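Local coordinates for protein enolase (alpha proteobacterium BAL199, PDB 3UGV) that probably acts as a magnesium-dependent lyase or related enzyme of the enolase superfamily, in the mandelate racemase/muconate lactonizing group, at residues Q100-P104 with A105-D109. Residues are numbered along the deposited sequence; the frame is centred on the assembly and turned at random.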
ATOM      1  N   GLN F 100     -24.993   1.210  42.414  1.00 43.63           N
ATOM      2  CA  GLN F 100     -24.936   0.452  41.170  1.00 45.40           C
ATOM      3  C   GLN F 100     -24.252  -0.894  41.320  1.00 36.61           C
ATOM      4  O   GLN F 100     -23.457  -1.101  42.231  1.00 36.37           O
ATOM      5  CB  GLN F 100     -24.266   1.277  40.075  1.00 47.30           C
ATOM      6  CG  GLN F 100     -25.250   1.752  39.025  1.00 66.00           C
ATOM      7  CD  GLN F 100     -25.100   3.225  38.710  1.00 74.53           C
ATOM      8  OE1 GLN F 100     -24.536   3.596  37.677  1.00 77.19           O
ATOM      9  NE2 GLN F 100     -25.609   4.074  39.599  1.00 74.55           N
ATOM     10  N   PRO F 101     -24.573  -1.828  40.425  1.00 37.22           N
ATOM     11  CA  PRO F 101     -23.950  -3.148  40.529  1.00 38.07           C
ATOM     12  C   PRO F 101     -22.430  -3.024  40.465  1.00 43.77           C
ATOM     13  O   PRO F 101     -21.908  -2.196  39.727  1.00 37.59           O
ATOM     14  CB  PRO F 101     -24.499  -3.893  39.308  1.00 37.15           C
ATOM     15  CG  PRO F 101     -25.811  -3.192  39.003  1.00 34.65           C
ATOM     16  CD  PRO F 101     -25.553  -1.744  39.327  1.00 34.06           C
ATOM     17  N   LEU F 102     -21.729  -3.814  41.268  1.00 45.27           N
ATOM     18  CA  LEU F 102     -20.278  -3.834  41.246  1.00 39.47           C
ATOM     19  C   LEU F 102     -19.849  -4.745  40.099  1.00 42.56           C
ATOM     20  O   LEU F 102     -19.455  -5.891  40.318  1.00 45.82           O
ATOM     21  CB  LEU F 102     -19.743  -4.355  42.580  1.00 38.93           C
ATOM     22  CG  LEU F 102     -18.320  -4.028  43.036  1.00 35.85           C
ATOM     23  CD1 LEU F 102     -17.317  -4.916  42.350  1.00 40.28           C
ATOM     24  CD2 LEU F 102     -18.000  -2.552  42.832  1.00 38.88           C
ATOM     25  N   ALA F 103     -19.950  -4.225  38.874  1.00 42.63           N
ATOM     26  CA  ALA F 103     -19.650  -4.984  37.663  1.00 35.16           C
ATOM     27  C   ALA F 103     -18.617  -4.247  36.817  1.00 32.70           C
ATOM     28  O   ALA F 103     -18.941  -3.236  36.195  1.00 26.37           O
ATOM     29  CB  ALA F 103     -20.919  -5.207  36.863  1.00 27.64           C
ATOM     30  N   PRO F 104     -17.372  -4.766  36.784  1.00 39.35           N
ATOM     31  CA  PRO F 104     -16.219  -4.093  36.171  1.00 35.82           C
ATOM     32  C   PRO F 104     -16.539  -3.545  34.796  1.00 36.82           C
ATOM     33  O   PRO F 104     -16.361  -2.358  34.547  1.00 44.88           O
ATOM     34  CB  PRO F 104     -15.185  -5.214  36.051  1.00 36.59           C
ATOM     35  CG  PRO F 104     -15.486  -6.104  37.174  1.00 41.09           C
ATOM     36  CD  PRO F 104     -16.994  -6.066  37.364  1.00 37.90           C
ATOM     37  N   ALA F 105     -17.021  -4.413  33.918  1.00 35.10           N
ATOM     38  CA  ALA F 105     -17.248  -4.048  32.531  1.00 32.02           C
ATOM     39  C   ALA F 105     -18.294  -2.949  32.356  1.00 37.65           C
ATOM     40  O   ALA F 105     -18.122  -2.051  31.532  1.00 43.65           O
ATOM     41  CB  ALA F 105     -17.614  -5.271  31.727  1.00 26.01           C
ATOM     42  N   GLU F 106     -19.373  -3.013  33.127  1.00 35.45           N
ATOM     43  CA  GLU F 106     -20.395  -1.981  33.037  1.00 38.35           C
ATOM     44  C   GLU F 106     -19.837  -0.667  33.556  1.00 41.72           C
ATOM     45  O   GLU F 106     -20.108   0.399  33.010  1.00 40.25           O
ATOM     46  CB  GLU F 106     -21.658  -2.390  33.801  1.00 41.44           C
ATOM     47  CG  GLU F 106     -22.291  -3.660  33.236  1.00 58.30           C
ATOM     48  CD  GLU F 106     -23.665  -3.975  33.807  1.00 70.21           C
ATOM     49  OE1 GLU F 106     -24.159  -3.216  34.674  1.00 71.23           O
ATOM     50  OE2 GLU F 106     -24.251  -4.995  33.374  1.00 74.20           O
ATOM     51  N   ILE F 107     -19.031  -0.761  34.603  1.00 43.85           N
ATOM     52  CA  ILE F 107     -18.457   0.411  35.236  1.00 37.85           C
ATOM     53  C   ILE F 107     -17.385   1.074  34.368  1.00 33.64           C
ATOM     54  O   ILE F 107     -17.303   2.295  34.305  1.00 37.36           O
ATOM     55  CB  ILE F 107     -17.869   0.046  36.599  1.00 34.75           C
ATOM     56  CG1 ILE F 107     -18.993  -0.317  37.571  1.00 33.96           C
ATOM     57  CG2 ILE F 107     -17.023   1.177  37.130  1.00 33.71           C
ATOM     58  CD1 ILE F 107     -18.519  -0.614  38.993  1.00 36.16           C
ATOM     59  N   TYR F 108     -16.567   0.267  33.708  1.00 36.10           N
ATOM     60  CA  TYR F 108     -15.530   0.785  32.823  1.00 37.66           C
ATOM     61  C   TYR F 108     -16.196   1.622  31.732  1.00 39.37           C
ATOM     62  O   TYR F 108     -15.736   2.711  31.412  1.00 35.33           O
ATOM     63  CB  TYR F 108     -14.721  -0.375  32.229  1.00 48.65           C
ATOM     64  CG  TYR F 108     -13.594  -0.002  31.273  1.00 61.80           C
ATOM     65  CD1 TYR F 108     -12.474   0.697  31.714  1.00 64.96           C
ATOM     66  CD2 TYR F 108     -13.632  -0.395  29.939  1.00 68.03           C
ATOM     67  CE1 TYR F 108     -11.437   1.020  30.844  1.00 67.56           C
ATOM     68  CE2 TYR F 108     -12.602  -0.078  29.064  1.00 72.31           C
ATOM     69  CZ  TYR F 108     -11.506   0.629  29.519  1.00 74.29           C
ATOM     70  OH  TYR F 108     -10.480   0.943  28.643  1.00 78.64           O
ATOM     71  N   ASP F 109     -17.303   1.131  31.184  1.00 41.63           N
ATOM     72  CA  ASP F 109     -18.034   1.908  30.190  1.00 40.97           C
ATOM     73  C   ASP F 109     -18.637   3.198  30.766  1.00 44.00           C
ATOM     74  O   ASP F 109     -18.489   4.265  30.171  1.00 42.81           O
ATOM     75  CB  ASP F 109     -19.107   1.066  29.513  1.00 46.65           C
ATOM     76  CG  ASP F 109     -19.990   1.889  28.595  1.00 63.05           C
ATOM     77  OD1 ASP F 109     -19.547   2.169  27.455  1.00 67.69           O
ATOM     78  OD2 ASP F 109     -21.118   2.256  29.013  1.00 60.16           O
TER
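At the amino-terminal start of helix 104-114, Ala103 holds the N-cap position and its carbonyl accepts the first helical hydrogen bond, from Ile107 N to Ala103 O at 2.9 Å. Tyr108 N repeats the pattern one residue on, hydrogen-bonded to Pro104 O at 2.8 Å; the N-H...O angle is 157° in each. Pro104 suits the first helical turn: it has no N-H to leave without a partner, and its ring already fixes phi near the helical value. Its ring packs against Val135 and Trp136 of helix 123-142. Leu102 centres an inverse gamma turn, with a weak hydrogen bond from Ala103 N to Pro101 O at 2.9 Å. Toward this turn reaches Ile107, whose CG1, anti to the carbonyl carbon (chi1 -68°), lies 3.2 Å from Ala103 O, the atom that already takes the Ile107 N-H. CD1 continues to Leu102 CD2 at 4.3 Å. With an alanine in place of Ile107, Leu102 would probably lose this apolar neighbour and a gap would open between turn and helix. Glu106 CG lies 4.2 Å from Ala103 CB, while its OE2 hydrogen-bonds Thr154 of the second subunit. A gamma turn thus leads into a proline-started helix of the N-terminal capping domain characteristic of the enolase superfamily.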